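Local coordinates for Mll2253 protein (Mesorhizobium loti, PDB 3Q63) that is of unknown function but belongs to the AHA1 family, whose SRPBCC (Bet v 1-like) fold commonly encloses a cavity for hydrophobic ligands, at residues H32-E35 and E36-M39; I17-P20 and P21-W25. One frame throughout, in Å; residues are numbered along the deposited sequence.

Contact 1: H32-E35 and E36-M39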
loop_
_atom_site.group_PDB
_atom_site.type_symbol
_atom_site.label_atom_id
_atom_site.label_comp_id
_atom_site.label_asym_id
_atom_site.label_seq_id
_atom_site.Cartn_x
_atom_site.Cartn_y
_atom_site.Cartn_z
ATOM N N HIS B 32 -6.534 16.268 0.194
ATOM C CA HIS B 32 -5.499 16.410 -0.831
ATOM C C HIS B 32 -4.093 16.404 -0.236
ATOM O O HIS B 32 -3.127 16.047 -0.908
ATOM C CB HIS B 32 -5.724 17.691 -1.655
ATOM C CG HIS B 32 -5.313 18.951 -0.954
ATOM N ND1 HIS B 32 -5.970 19.438 0.155
ATOM C CD2 HIS B 32 -4.324 19.837 -1.224
ATOM C CE1 HIS B 32 -5.407 20.573 0.537
ATOM N NE2 HIS B 32 -4.407 20.836 -0.283
ATOM N N LEU B 33 -3.988 16.811 1.023
ATOM C CA LEU B 33 -2.708 16.839 1.720
ATOM C C LEU B 33 -2.405 15.444 2.279
ATOM O O LEU B 33 -1.287 14.961 2.173
ATOM C CB LEU B 33 -2.753 17.884 2.840
ATOM C CG LEU B 33 -1.986 19.203 2.663
ATOM C CD1 LEU B 33 -2.007 19.671 1.225
ATOM C CD2 LEU B 33 -2.582 20.266 3.590
ATOM N N ILE B 34 -3.408 14.800 2.867
ATOM C CA ILE B 34 -3.236 13.453 3.404
ATOM C C ILE B 34 -2.727 12.530 2.293
ATOM O O ILE B 34 -1.817 11.732 2.503
ATOM C CB ILE B 34 -4.564 12.902 3.950
ATOM C CG1 ILE B 34 -5.013 13.763 5.133
ATOM C CG2 ILE B 34 -4.397 11.422 4.361
ATOM C CD1 ILE B 34 -6.391 13.443 5.668
ATOM N N GLU B 35 -3.307 12.661 1.108
ATOM C CA GLU B 35 -2.913 11.834 -0.021
ATOM C C GLU B 35 -1.446 12.023 -0.411
ATOM O O GLU B 35 -0.828 11.125 -0.985
ATOM C CB GLU B 35 -3.801 12.137 -1.231
ATOM C CG GLU B 35 -3.483 11.275 -2.442
ATOM C CD GLU B 35 -4.271 11.683 -3.668
ATOM O OE1 GLU B 35 -5.514 11.743 -3.582
ATOM O OE2 GLU B 35 -3.646 11.941 -4.721
ATOM N N GLU B 36 -0.891 13.181 -0.072
ATOM C CA GLU B 36 0.490 13.515 -0.399
ATOM C C GLU B 36 1.522 12.729 0.414
ATOM O O GLU B 36 2.573 12.367 -0.106
ATOM C CB GLU B 36 0.704 15.019 -0.200
ATOM C CG GLU B 36 1.625 15.657 -1.212
ATOM C CD GLU B 36 1.207 15.366 -2.644
ATOM O OE1 GLU B 36 0.064 15.710 -3.022
ATOM O OE2 GLU B 36 2.021 14.777 -3.389
ATOM N N TRP B 37 1.233 12.473 1.687
ATOM C CA TRP B 37 2.168 11.727 2.523
ATOM C C TRP B 37 1.642 10.348 2.883
ATOM O O TRP B 37 2.410 9.454 3.239
ATOM C CB TRP B 37 2.496 12.491 3.809
ATOM C CG TRP B 37 1.311 12.815 4.666
ATOM C CD1 TRP B 37 0.507 13.917 4.569
ATOM C CD2 TRP B 37 0.784 12.028 5.740
ATOM N NE1 TRP B 37 -0.488 13.864 5.513
ATOM C CE2 TRP B 37 -0.342 12.717 6.247
ATOM C CE3 TRP B 37 1.149 10.807 6.322
ATOM C CZ2 TRP B 37 -1.106 12.227 7.306
ATOM C CZ3 TRP B 37 0.384 10.317 7.383
ATOM C CH2 TRP B 37 -0.731 11.029 7.862
ATOM N N LEU B 38 0.330 10.173 2.793
ATOM C CA LEU B 38 -0.275 8.890 3.106
ATOM C C LEU B 38 -0.725 8.254 1.793
ATOM O O LEU B 38 0.072 7.607 1.114
ATOM C CB LEU B 38 -1.455 9.094 4.056
ATOM C CG LEU B 38 -2.033 7.824 4.666
ATOM C CD1 LEU B 38 -0.986 7.128 5.545
ATOM C CD2 LEU B 38 -3.248 8.189 5.478
HETATM N N MSE B 39 -1.994 8.442 1.438
HETATM C CA MSE B 39 -2.536 7.929 0.180
HETATM C C MSE B 39 -3.982 8.375 -0.007
HETATM O O MSE B 39 -4.558 9.034 0.861
HETATM C CB MSE B 39 -2.448 6.395 0.127
HETATM C CG MSE B 39 -3.395 5.666 1.068
HETATM SE SE MSE B 39 -2.999 3.760 1.231
HETATM C CE MSE B 39 -1.739 3.814 2.704
HETATM O O HOH W 1 -2.911 16.008 -3.511
#

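Contact 2: I17-P20 and P21-W25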
loop_
_atom_site.group_PDB
_atom_site.type_symbol
_atom_site.label_atom_id
_atom_site.label_comp_id
_atom_site.label_asym_id
_atom_site.label_seq_id
_atom_site.Cartn_x
_atom_site.Cartn_y
_atom_site.Cartn_z
ATOM N N ILE B 17 8.543 18.054 14.829
ATOM C CA ILE B 17 8.353 18.699 13.532
ATOM C C ILE B 17 8.571 20.203 13.621
ATOM O O ILE B 17 7.955 20.883 14.447
ATOM C CB ILE B 17 6.931 18.420 12.978
ATOM C CG1 ILE B 17 6.718 16.906 12.846
ATOM C CG2 ILE B 17 6.750 19.098 11.626
ATOM C CD1 ILE B 17 5.354 16.510 12.299
ATOM N N SER B 18 9.454 20.708 12.763
ATOM C CA SER B 18 9.799 22.125 12.726
ATOM C C SER B 18 8.768 22.992 12.004
ATOM O O SER B 18 9.116 23.800 11.139
ATOM C CB SER B 18 11.166 22.310 12.062
ATOM O OG SER B 18 12.194 21.767 12.869
ATOM N N HIS B 19 7.502 22.812 12.360
ATOM C CA HIS B 19 6.414 23.573 11.774
ATOM C C HIS B 19 5.376 23.787 12.864
ATOM O O HIS B 19 5.289 23.005 13.810
ATOM C CB HIS B 19 5.801 22.810 10.593
ATOM C CG HIS B 19 6.744 22.635 9.446
ATOM N ND1 HIS B 19 6.939 23.609 8.491
ATOM C CD2 HIS B 19 7.606 21.635 9.143
ATOM C CE1 HIS B 19 7.884 23.221 7.654
ATOM N NE2 HIS B 19 8.308 22.025 8.029
ATOM N N PRO B 20 4.599 24.872 12.760
ATOM C CA PRO B 20 3.562 25.184 13.747
ATOM C C PRO B 20 2.453 24.147 13.717
ATOM O O PRO B 20 2.201 23.530 12.681
ATOM C CB PRO B 20 3.090 26.578 13.333
ATOM C CG PRO B 20 3.390 26.627 11.867
ATOM C CD PRO B 20 4.741 25.962 11.782
ATOM N N PRO B 21 1.777 23.941 14.857
ATOM C CA PRO B 21 0.685 22.966 14.963
ATOM C C PRO B 21 -0.418 23.123 13.909
ATOM O O PRO B 21 -0.891 22.130 13.351
ATOM C CB PRO B 21 0.178 23.164 16.398
ATOM C CG PRO B 21 0.532 24.596 16.694
ATOM C CD PRO B 21 1.908 24.722 16.100
ATOM N N GLU B 22 -0.808 24.361 13.613
ATOM C CA GLU B 22 -1.857 24.600 12.618
ATOM C C GLU B 22 -1.547 24.014 11.243
ATOM O O GLU B 22 -2.431 23.475 10.576
ATOM C CB GLU B 22 -2.128 26.099 12.474
ATOM C CG GLU B 22 -2.677 26.724 13.729
ATOM C CD GLU B 22 -1.616 26.877 14.798
ATOM O OE1 GLU B 22 -1.974 26.864 16.001
ATOM O OE2 GLU B 22 -0.426 27.025 14.430
ATOM N N LYS B 23 -0.294 24.140 10.826
ATOM C CA LYS B 23 0.158 23.626 9.541
ATOM C C LYS B 23 0.129 22.097 9.567
ATOM O O LYS B 23 -0.368 21.457 8.643
ATOM C CB LYS B 23 1.578 24.127 9.271
ATOM C CG LYS B 23 2.247 23.570 8.035
ATOM C CD LYS B 23 2.039 24.477 6.841
ATOM C CE LYS B 23 3.356 24.733 6.123
ATOM N NZ LYS B 23 4.302 25.475 7.011
ATOM N N LEU B 24 0.663 21.522 10.636
ATOM C CA LEU B 24 0.678 20.071 10.789
ATOM C C LEU B 24 -0.770 19.580 10.775
ATOM O O LEU B 24 -1.105 18.630 10.074
ATOM C CB LEU B 24 1.334 19.685 12.122
ATOM C CG LEU B 24 2.150 18.392 12.209
ATOM C CD1 LEU B 24 2.313 18.018 13.669
ATOM C CD2 LEU B 24 1.462 17.253 11.453
ATOM N N TRP B 25 -1.630 20.246 11.545
ATOM C CA TRP B 25 -3.033 19.857 11.629
ATOM C C TRP B 25 -3.708 19.771 10.268
ATOM O O TRP B 25 -4.469 18.833 10.005
ATOM C CB TRP B 25 -3.815 20.825 12.525
ATOM C CG TRP B 25 -5.270 20.453 12.653
ATOM C CD1 TRP B 25 -6.329 21.038 12.014
ATOM C CD2 TRP B 25 -5.819 19.390 13.444
ATOM N NE1 TRP B 25 -7.500 20.408 12.360
ATOM C CE2 TRP B 25 -7.217 19.394 13.236
ATOM C CE3 TRP B 25 -5.266 18.436 14.308
ATOM C CZ2 TRP B 25 -8.069 18.482 13.863
ATOM C CZ3 TRP B 25 -6.117 17.528 14.931
ATOM C CH2 TRP B 25 -7.501 17.560 14.705
#

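Contact 1: H32-E35 and E36-M39
H32 meets E36 through a single water rather than directly: the water donates one hydrogen to H32 O, at 2.6 Å, and the other to E36 OE1. The bend of the E36 chain at chi2 brings its carboxylate back along the solvent-facing side of helix 31-37 to reach it. One residue on, L33 O accepts the backbone N-H of E36 at 2.9 Å. This donor stands above the carbonyl plane, and CD1 of the W37 indole approaches the same oxygen obliquely at 3.2 Å. I34 carries the inward side. Its carbonyl oxygen takes L38 N at 2.7 Å, with the donor almost in line with the C=O bond (174°), and also W37 N in a weaker, more bent bond. I34 O also lies over one face of the W37 indole, offset toward its rim. The I34 and L38 side chains run side by side and point the same way, I34 CG2 touching L38 CD2 at 3.6 Å. E35 contributes a CA-H...O contact to M39 O, 3.4 Å from its CA, in this C-terminal turn of helix 31-37, where the chain turns off into strand 40-41. W37 has its CG set between the backbone N and carbonyl carbon (chi1 58°), which swings the ring back along the helix past L33 O and I34 CA, and its NE1 is hydrogen-bonded to A27 O of helix 21-29. A leucine in its place would probably leave A27 O without this donor and open a gap beside K134 and L135 of helix 118-141. The chemistry thus divides by side: water and carboxylate meet on the outer surface, whereas aliphatic and indole groups pack inward, and a main-chain oxygen satisfies the buried indole N-H.

Contact 2: I17-P20 and P21-W25
The turn from strand 9-17 into helix 21-29 ends with P20 at the N-cap, and its carbonyl begins the helical bonding. P20 O receives L24 N in a nearly straight bond (3.3 Å, N-H...O 170°) lying in the carbonyl plane, while K23 N adds a weak, bent one. The ring of P20 sits beside the first turn: CG comes to 4.0 Å from K23 CB, and E22 OE2 lies 3.7 Å from P20 CB. On the buried side the tip of I17, CD1, meets L24 CD1 at 3.7 Å and lies equally near L24 CG, the two side chains crossing at about a right angle. I17 is extended at chi2 (-180°), which carries CD1 out to the leucine branch. K23 NZ reaches back past the cap to within 3.6 Å of H19 ND1, oblique to the ring, the lysine chain folding through bends at chi2, chi3 and chi4. The other ring nitrogen, H19 NE2, is hydrogen-bonded to D140 OD1, so the imidazole is held from the C-terminal helix, and K23 NZ has a long, weak ion pair with D143. The contact therefore lies between the sheet and helix 118-141: I17 and L24 pack on L106 of strand 103-113, with L24 also reaching L97 of strand 92-100, while H19 and K23 lean on L139 of helix 118-141.

In the fold
Contact 2 precedes contact 1 along the chain: contact 2 lies at the start of helix 21-29, contact 1 in helix 31-37 and the turn after it. Their centres lie about 15 Å apart and their nearest atoms about 6 Å, so the two do not touch. Helix 118-141 is their common neighbour: L135 is reached by L24 from contact 2 and by W37 from contact 1. At the far end of contact 1, M39 packs on W57 of the second subunit, whereas no other chain of the assembly touches contact 2. No ligand site is identified; the long helix 118-141 held against the curved sheet, with two short helices between the first two strands, is consistent with the helix-grip (Bet v 1-like) fold.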